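Local coordinates for cellulase IBT99 (Metagenomes, PDB 6WBT) that hydrolyses 6-phospho-alpha-glucosides as a glycoside hydrolase of family 4, working with NAD and a manganese ion, at the interface of chains A and B and the interface of chains A and C. Coordinates in Å, arbitrary orientation; residue numbers count along the deposited sequence, not the author numbering. Chains: chain A/B/C, cellulase IBT99.

Contact 1: the interface of chains A and B. Residues chain A 257-260, 381-382; chain B 406, 410.
At A:Phe258 the chain leaves helix 251-257 in an extended conformation (phi -117°, psi 108°), which points the backbone NH of A:Thr259 at B:Glu406 on helix 405-414. That NH meets carboxylate oxygen OE1 of B:Glu406 at 3.0 Å from A:Thr259 N, coming from well above the carboxylate plane. The other oxygen, OE2, takes the A:Thr259 hydroxyl on its syn lone pair, with OG1 and OE2 2.9 Å apart. One residue thus holds both oxygens and should keep the carboxylate from turning. B:Glu406 gets there on a stretched chain, CG opposite its own N (chi1 -169°).

One helical turn on, selenomethionine B:Met410 crosses A:Phe381 at about a right angle. Its CG sits over the ring face, 3.7 Å from the centroid, while A:Phe258 CD1 touches the same CG at 3.6 Å. The methyl CE runs on to A:Asp260 OD2, 3.4 Å away. A:Tyr382 OH donates to the anti lone pair of that OD2 and probably steadies the aspartate. A:Asp260 OD2 also lies 4.0 Å from B:Glu406 OE1, like charges that may repel. The two-fold axis repeats this patch with the chains exchanged. The first turns of the B helix, clasped by polar bonds at B:Glu406 and an aromatic grip on B:Met410, probably help join chains A and B.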
HETATM    1  N   MSE A 257     -27.196   4.605 -16.881  1.00 53.81           N
HETATM    2  CA  MSE A 257     -26.445   5.770 -16.429  1.00 54.80           C
HETATM    3  C   MSE A 257     -24.963   5.441 -16.273  1.00 52.73           C
HETATM    4  O   MSE A 257     -24.100   6.251 -16.607  1.00 53.21           O
HETATM    5  CB  MSE A 257     -27.015   6.290 -15.107  1.00 55.87           C
HETATM    6  CG  MSE A 257     -28.484   6.675 -15.181  1.00 56.55           C
HETATM    7 SE   MSE A 257     -29.274   7.070 -13.441  0.70 54.96          SE
HETATM    8  CE  MSE A 257     -28.326   8.723 -13.041  1.00 54.27           C
ATOM      9  N   PHE A 258     -24.679   4.243 -15.767  1.00 49.67           N
ATOM     10  CA  PHE A 258     -23.315   3.762 -15.567  1.00 48.69           C
ATOM     11  C   PHE A 258     -23.125   2.535 -16.448  1.00 49.26           C
ATOM     12  O   PHE A 258     -23.675   1.466 -16.160  1.00 49.98           O
ATOM     13  CB  PHE A 258     -23.061   3.448 -14.094  1.00 49.25           C
ATOM     14  CG  PHE A 258     -23.593   4.496 -13.156  1.00 50.17           C
ATOM     15  CD1 PHE A 258     -22.936   5.705 -13.000  1.00 50.78           C
ATOM     16  CD2 PHE A 258     -24.756   4.275 -12.436  1.00 50.21           C
ATOM     17  CE1 PHE A 258     -23.426   6.673 -12.142  1.00 49.96           C
ATOM     18  CE2 PHE A 258     -25.251   5.238 -11.574  1.00 50.77           C
ATOM     19  CZ  PHE A 258     -24.585   6.438 -11.428  1.00 50.20           C
ATOM     20  N   THR A 259     -22.344   2.689 -17.517  1.00 50.41           N
ATOM     21  CA  THR A 259     -22.292   1.719 -18.603  1.00 50.69           C
ATOM     22  C   THR A 259     -21.079   0.797 -18.538  1.00 51.39           C
ATOM     23  O   THR A 259     -20.844   0.039 -19.484  1.00 55.50           O
ATOM     24  CB  THR A 259     -22.309   2.446 -19.949  1.00 50.43           C
ATOM     25  OG1 THR A 259     -21.138   3.264 -20.066  1.00 47.46           O
ATOM     26  CG2 THR A 259     -23.545   3.325 -20.060  1.00 51.32           C
ATOM     27  N   ASP A 260     -20.305   0.840 -17.453  1.00 48.21           N
ATOM     28  CA  ASP A 260     -19.124  -0.015 -17.363  1.00 45.41           C
ATOM     29  C   ASP A 260     -19.515  -1.473 -17.155  1.00 43.44           C
ATOM     30  O   ASP A 260     -19.149  -2.347 -17.948  1.00 42.95           O
ATOM     31  CB  ASP A 260     -18.211   0.465 -16.233  1.00 46.60           C
ATOM     32  CG  ASP A 260     -17.543   1.789 -16.543  1.00 49.37           C
ATOM     33  OD1 ASP A 260     -17.059   1.962 -17.681  1.00 50.56           O
ATOM     34  OD2 ASP A 260     -17.502   2.658 -15.647  1.00 50.50           O
ATOM     35  N   PHE A 381     -14.841   5.287  -9.411  1.00 37.56           N
ATOM     36  CA  PHE A 381     -16.252   5.387  -9.042  1.00 36.39           C
ATOM     37  C   PHE A 381     -16.701   4.218  -8.177  1.00 33.80           C
ATOM     38  O   PHE A 381     -17.570   4.382  -7.313  1.00 32.56           O
ATOM     39  CB  PHE A 381     -17.123   5.477 -10.295  1.00 35.56           C
ATOM     40  CG  PHE A 381     -18.596   5.371 -10.016  1.00 36.21           C
ATOM     41  CD1 PHE A 381     -19.254   6.366  -9.312  1.00 34.83           C
ATOM     42  CD2 PHE A 381     -19.323   4.278 -10.456  1.00 37.93           C
ATOM     43  CE1 PHE A 381     -20.608   6.274  -9.054  1.00 35.77           C
ATOM     44  CE2 PHE A 381     -20.678   4.178 -10.201  1.00 37.52           C
ATOM     45  CZ  PHE A 381     -21.321   5.178  -9.498  1.00 36.17           C
ATOM     46  N   TYR A 382     -16.124   3.037  -8.387  1.00 32.99           N
ATOM     47  CA  TYR A 382     -16.503   1.863  -7.614  1.00 31.62           C
ATOM     48  C   TYR A 382     -15.658   1.686  -6.362  1.00 32.59           C
ATOM     49  O   TYR A 382     -16.089   0.995  -5.433  1.00 35.24           O
ATOM     50  CB  TYR A 382     -16.415   0.616  -8.495  1.00 33.23           C
ATOM     51  CG  TYR A 382     -17.153   0.788  -9.802  1.00 36.92           C
ATOM     52  CD1 TYR A 382     -18.515   0.548  -9.886  1.00 37.99           C
ATOM     53  CD2 TYR A 382     -16.492   1.216 -10.943  1.00 38.24           C
ATOM     54  CE1 TYR A 382     -19.197   0.714 -11.075  1.00 39.87           C
ATOM     55  CE2 TYR A 382     -17.163   1.385 -12.137  1.00 40.09           C
ATOM     56  CZ  TYR A 382     -18.517   1.132 -12.196  1.00 42.30           C
ATOM     57  OH  TYR A 382     -19.197   1.299 -13.378  1.00 45.37           O
TER
ATOM     58  N   GLU B 406     -20.632  10.882 -18.254  1.00 50.77           N
ATOM     59  CA  GLU B 406     -20.846   9.840 -17.255  1.00 50.05           C
ATOM     60  C   GLU B 406     -19.960  10.055 -16.035  1.00 46.71           C
ATOM     61  O   GLU B 406     -20.376   9.779 -14.903  1.00 44.89           O
ATOM     62  CB  GLU B 406     -20.590   8.465 -17.871  1.00 52.50           C
ATOM     63  CG  GLU B 406     -21.039   7.298 -17.007  1.00 54.27           C
ATOM     64  CD  GLU B 406     -20.880   5.961 -17.708  1.00 55.77           C
ATOM     65  OE1 GLU B 406     -20.435   4.992 -17.059  1.00 54.35           O
ATOM     66  OE2 GLU B 406     -21.197   5.882 -18.914  1.00 57.95           O
HETATM   67  N   MSE B 410     -21.185  10.467 -12.326  1.00 45.29           N
HETATM   68  CA  MSE B 410     -20.636   9.648 -11.251  1.00 42.83           C
HETATM   69  C   MSE B 410     -20.198  10.510 -10.072  1.00 40.81           C
HETATM   70  O   MSE B 410     -20.394  10.141  -8.914  1.00 41.06           O
HETATM   71  CB  MSE B 410     -19.461   8.817 -11.764  1.00 41.40           C
HETATM   72  CG  MSE B 410     -19.864   7.612 -12.600  1.00 39.68           C
HETATM   73 SE   MSE B 410     -18.333   6.743 -13.438  0.64 40.29          SE
HETATM   74  CE  MSE B 410     -19.204   5.104 -14.031  1.00 40.97           C
TER

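Contact 2: the interface of chains A and B. Residues chain A 271-274; chain B 419-422.
Selenomethionine A:Met272 and B:Leu422 make the apolar centre: the methyl CE of A:Met272 comes up against both leucine methyls at once, 3.7 Å from CD2 and nearly as near CD1. A bend at the last torsion of A:Met272 (chi3 78°) folds its methyl back to reach them. Beside this pair the ring of A:Pro273 lies along B:Ser420, its CD 3.5 Å from the serine CB, and CG of the same ring lies beside the B:Pro419 carbonyl oxygen.

Further out, the carbonyl of A:Leu271 caps the start of helix 421-434. B:Ser421 N donates to A:Leu271 O at 2.8 Å, almost in line with the C=O and straight at the hydrogen (175°). The side chain of the same serine adds a second bond, B:Ser421 OG to A:Leu271 O at 3.1 Å, from above the carbonyl plane. With OG between its own N and carbonyl carbon (chi1 64°), B:Ser421 can present both donors to one oxygen, and the helix N-terminus would probably polarise that carbonyl further. In this assembly the patch joins a loop of one chain to a helix start of the other, and its two-fold twin probably does the same. At the outer rim the link is weak: B:Ser420 OG stands 3.4 Å from A:Asp274 OD2.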
ATOM      1  N   LEU A 271     -28.345   3.574  -4.809  1.00 61.68           N
ATOM      2  CA  LEU A 271     -28.328   4.610  -5.832  1.00 62.84           C
ATOM      3  C   LEU A 271     -29.677   5.293  -6.001  1.00 66.86           C
ATOM      4  O   LEU A 271     -29.724   6.427  -6.492  1.00 67.83           O
ATOM      5  CB  LEU A 271     -27.881   4.021  -7.172  1.00 61.51           C
ATOM      6  CG  LEU A 271     -26.460   3.456  -7.212  1.00 59.85           C
ATOM      7  CD1 LEU A 271     -26.151   2.875  -8.581  1.00 58.71           C
ATOM      8  CD2 LEU A 271     -25.448   4.528  -6.839  1.00 58.66           C
HETATM    9  N   MSE A 272     -30.768   4.637  -5.616  1.00 68.98           N
HETATM   10  CA  MSE A 272     -32.096   5.224  -5.762  1.00 71.08           C
HETATM   11  C   MSE A 272     -32.962   5.065  -4.509  1.00 70.95           C
HETATM   12  O   MSE A 272     -33.991   4.392  -4.554  1.00 70.17           O
HETATM   13  CB  MSE A 272     -32.815   4.598  -6.962  1.00 73.26           C
HETATM   14  CG  MSE A 272     -32.027   4.650  -8.264  1.00 74.79           C
HETATM   15 SE   MSE A 272     -32.646   3.375  -9.606  0.63 76.58          SE
HETATM   16  CE  MSE A 272     -34.225   4.325 -10.242  1.00 78.90           C
ATOM     17  N   PRO A 273     -32.558   5.680  -3.391  1.00 72.40           N
ATOM     18  CA  PRO A 273     -33.417   5.626  -2.199  1.00 73.90           C
ATOM     19  C   PRO A 273     -34.693   6.436  -2.347  1.00 76.42           C
ATOM     20  O   PRO A 273     -35.685   6.129  -1.674  1.00 74.86           O
ATOM     21  CB  PRO A 273     -32.516   6.184  -1.089  1.00 73.17           C
ATOM     22  CG  PRO A 273     -31.567   7.072  -1.803  1.00 73.10           C
ATOM     23  CD  PRO A 273     -31.303   6.404  -3.123  1.00 72.22           C
ATOM     24  N   ASP A 274     -34.699   7.457  -3.207  1.00 79.96           N
ATOM     25  CA  ASP A 274     -35.912   8.240  -3.421  1.00 85.15           C
ATOM     26  C   ASP A 274     -37.026   7.379  -4.005  1.00 89.09           C
ATOM     27  O   ASP A 274     -38.164   7.402  -3.522  1.00 89.87           O
ATOM     28  CB  ASP A 274     -35.619   9.429  -4.337  1.00 85.98           C
ATOM     29  CG  ASP A 274     -35.102  10.636  -3.583  1.00 85.72           C
ATOM     30  OD1 ASP A 274     -35.097  10.603  -2.334  1.00 85.43           O
ATOM     31  OD2 ASP A 274     -34.703  11.621  -4.239  1.00 85.73           O
TER
ATOM     32  N   PRO B 419     -29.308  13.211  -2.798  1.00 52.47           N
ATOM     33  CA  PRO B 419     -29.998  12.066  -2.181  1.00 53.71           C
ATOM     34  C   PRO B 419     -29.899  10.788  -2.994  1.00 54.93           C
ATOM     35  O   PRO B 419     -29.778   9.703  -2.412  1.00 53.64           O
ATOM     36  CB  PRO B 419     -31.446  12.560  -2.060  1.00 55.64           C
ATOM     37  CG  PRO B 419     -31.584  13.575  -3.146  1.00 56.24           C
ATOM     38  CD  PRO B 419     -30.248  14.253  -3.251  1.00 54.67           C
ATOM     39  N   SER B 420     -29.944  10.880  -4.321  1.00 58.28           N
ATOM     40  CA  SER B 420     -29.918   9.696  -5.168  1.00 57.04           C
ATOM     41  C   SER B 420     -29.291  10.048  -6.510  1.00 56.05           C
ATOM     42  O   SER B 420     -29.013  11.213  -6.806  1.00 58.11           O
ATOM     43  CB  SER B 420     -31.325   9.123  -5.368  1.00 59.18           C
ATOM     44  OG  SER B 420     -32.184  10.082  -5.960  1.00 61.59           O
ATOM     45  N   SER B 421     -29.073   9.015  -7.327  1.00 53.81           N
ATOM     46  CA  SER B 421     -28.567   9.234  -8.677  1.00 52.11           C
ATOM     47  C   SER B 421     -29.624   9.869  -9.571  1.00 55.00           C
ATOM     48  O   SER B 421     -29.281  10.557 -10.539  1.00 56.19           O
ATOM     49  CB  SER B 421     -28.084   7.915  -9.281  1.00 49.68           C
ATOM     50  OG  SER B 421     -29.157   7.004  -9.443  1.00 49.80           O
ATOM     51  N   LEU B 422     -30.905   9.649  -9.266  1.00 55.58           N
ATOM     52  CA  LEU B 422     -31.973  10.269 -10.044  1.00 56.20           C
ATOM     53  C   LEU B 422     -31.912  11.788  -9.938  1.00 55.89           C
ATOM     54  O   LEU B 422     -31.972  12.497 -10.950  1.00 56.52           O
ATOM     55  CB  LEU B 422     -33.332   9.750  -9.572  1.00 56.03           C
ATOM     56  CG  LEU B 422     -33.583   8.251  -9.737  1.00 55.21           C
ATOM     57  CD1 LEU B 422     -34.909   7.857  -9.104  1.00 56.94           C
ATOM     58  CD2 LEU B 422     -33.553   7.866 -11.208  1.00 55.07           C
TER

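Contact 3: the interface of chains A and C. Residues chain A 347-349, 355; chain C 348, 351, 374, 376.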
ATOM      1  N   ASN A 347      -7.232  -8.619   1.746  1.00 33.48           N
ATOM      2  CA  ASN A 347      -5.810  -8.908   1.927  1.00 34.76           C
ATOM      3  C   ASN A 347      -5.043  -8.777   0.613  1.00 35.43           C
ATOM      4  O   ASN A 347      -4.123  -9.545   0.324  1.00 30.57           O
ATOM      5  CB  ASN A 347      -5.606 -10.295   2.542  1.00 34.39           C
ATOM      6  CG  ASN A 347      -6.014 -10.352   4.002  1.00 34.89           C
ATOM      7  OD1 ASN A 347      -5.863  -9.377   4.739  1.00 35.06           O
ATOM      8  ND2 ASN A 347      -6.532 -11.498   4.429  1.00 35.95           N
ATOM      9  N   GLY A 348      -5.432  -7.794  -0.198  1.00 35.33           N
ATOM     10  CA  GLY A 348      -4.773  -7.532  -1.459  1.00 37.43           C
ATOM     11  C   GLY A 348      -5.463  -8.088  -2.686  1.00 39.87           C
ATOM     12  O   GLY A 348      -4.958  -7.888  -3.797  1.00 38.58           O
ATOM     13  N   ALA A 349      -6.591  -8.786  -2.524  1.00 43.47           N
ATOM     14  CA  ALA A 349      -7.327  -9.281  -3.683  1.00 46.64           C
ATOM     15  C   ALA A 349      -7.778  -8.128  -4.571  1.00 46.93           C
ATOM     16  O   ALA A 349      -7.507  -8.112  -5.778  1.00 48.56           O
ATOM     17  CB  ALA A 349      -8.521 -10.118  -3.227  1.00 47.98           C
ATOM     18  N   ASP A 355      -7.335  -4.235   3.871  1.00 44.69           N
ATOM     19  CA  ASP A 355      -7.121  -5.672   4.007  1.00 43.05           C
ATOM     20  C   ASP A 355      -8.329  -6.359   4.633  1.00 40.67           C
ATOM     21  O   ASP A 355      -8.745  -7.431   4.177  1.00 42.85           O
ATOM     22  CB  ASP A 355      -5.864  -5.941   4.836  1.00 44.19           C
ATOM     23  CG  ASP A 355      -4.680  -5.109   4.386  1.00 47.19           C
ATOM     24  OD1 ASP A 355      -4.856  -4.247   3.499  1.00 48.95           O
ATOM     25  OD2 ASP A 355      -3.569  -5.316   4.919  1.00 48.37           O
TER
ATOM     26  N   GLY C 348      -0.973  -6.978  -6.262  1.00 38.73           N
ATOM     27  CA  GLY C 348      -1.690  -7.299  -5.045  1.00 38.80           C
ATOM     28  C   GLY C 348      -1.810  -8.773  -4.722  1.00 39.29           C
ATOM     29  O   GLY C 348      -2.364  -9.111  -3.668  1.00 39.14           O
ATOM     30  N   GLU C 351       0.796  -9.150  -1.111  1.00 44.97           N
ATOM     31  CA  GLU C 351       0.494  -7.781  -0.702  1.00 47.19           C
ATOM     32  C   GLU C 351       1.759  -6.980  -0.409  1.00 46.35           C
ATOM     33  O   GLU C 351       1.863  -5.808  -0.788  1.00 47.45           O
ATOM     34  CB  GLU C 351      -0.424  -7.789   0.518  1.00 50.37           C
ATOM     35  CG  GLU C 351      -1.412  -6.635   0.538  1.00 53.55           C
ATOM     36  CD  GLU C 351      -2.296  -6.631   1.768  1.00 56.50           C
ATOM     37  OE1 GLU C 351      -2.699  -5.532   2.197  1.00 56.89           O
ATOM     38  OE2 GLU C 351      -2.586  -7.721   2.305  1.00 57.64           O
ATOM     39  N   ARG C 374      -4.838 -15.225  -4.869  1.00 40.19           N
ATOM     40  CA  ARG C 374      -4.312 -14.251  -3.919  1.00 37.31           C
ATOM     41  C   ARG C 374      -3.586 -14.978  -2.794  1.00 36.74           C
ATOM     42  O   ARG C 374      -4.192 -15.764  -2.058  1.00 35.89           O
ATOM     43  CB  ARG C 374      -5.442 -13.386  -3.367  1.00 36.33           C
ATOM     44  CG  ARG C 374      -4.973 -12.161  -2.597  1.00 35.05           C
ATOM     45  CD  ARG C 374      -5.001 -12.379  -1.090  1.00 34.04           C
ATOM     46  NE  ARG C 374      -6.362 -12.450  -0.566  1.00 36.38           N
ATOM     47  CZ  ARG C 374      -6.946 -13.567  -0.142  1.00 39.08           C
ATOM     48  NH1 ARG C 374      -6.284 -14.716  -0.170  1.00 37.34           N
ATOM     49  NH2 ARG C 374      -8.189 -13.534   0.316  1.00 39.09           N
ATOM     50  N   GLY C 376      -1.390 -13.376  -0.293  1.00 34.53           N
ATOM     51  CA  GLY C 376      -1.390 -12.612   0.935  1.00 30.79           C
ATOM     52  C   GLY C 376      -0.009 -12.098   1.291  1.00 30.27           C
ATOM     53  O   GLY C 376       0.877 -11.955   0.445  1.00 29.98           O
TER
HETATM   54  O   HOH W   1      -2.018 -10.222  -1.226  1.00 39.15           O
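C:Glu351 reaches across to the turn at A:Asn347 and A:Gly348, and with 69 Å² of its surface hidden by chain A it makes the more deeply packed part of this two-fold contact. Both turn residues have positive phi, 55° and 99°, and their backbone lies against the glutamate: C:Glu351 CG lies 4.0 Å from A:Gly348 CA. Beyond CG the chain runs out extended, so the carboxyl group ends in front of A:Asp355. The two acid groups cross with their planes 73° apart, and C:Glu351 OE1 is modelled 2.8 Å from A:Asp355 OD1. Such an approach would need a shared proton to be a hydrogen bond; protons are not seen at this resolution, so the pairing stays doubtful, as does the placing of C:Glu351 OE2 beside the A:Asn347 carbonyl. Trimming C:Glu351 to an alanine would probably open a gap beside A:Gly348 CA and leave the turn without the chain now packed along it.

The other side is less buried and partly wet. C:Arg374 hides 30 Å², offering its aliphatic part to A:Ala349, and bends at CG and CD so that its guanidinium heads away from the glutamate. The carbonyl oxygens of A:Gly348 and C:Gly348 lie side by side, modelled too close for two acceptors, and the pair is doubtful. A water fills in nearby: it lies 2.7 Å from A:Asn347 O and 2.7 Å from C:Gly348 O, bridging the chains.

Contacts 1 and 2 belong to one two-fold A-B interface, their C-alpha centres about 14 Å apart. Chain B supplies its last two helices, 405-414 to contact 1 and the start of 421-434 to contact 2, while chain A answers with loops on either side of helix 267-270 and with helix 380-402. Contact 3 shares no residues with them: it joins A to C through the turns around strands 338-345, 358-366 and 369-372, about 25 Å from contact 1 and 33 Å from contact 2. Two separate two-fold interfaces on each subunit would build the four-copy assembly, plausibly as a pair of dimers.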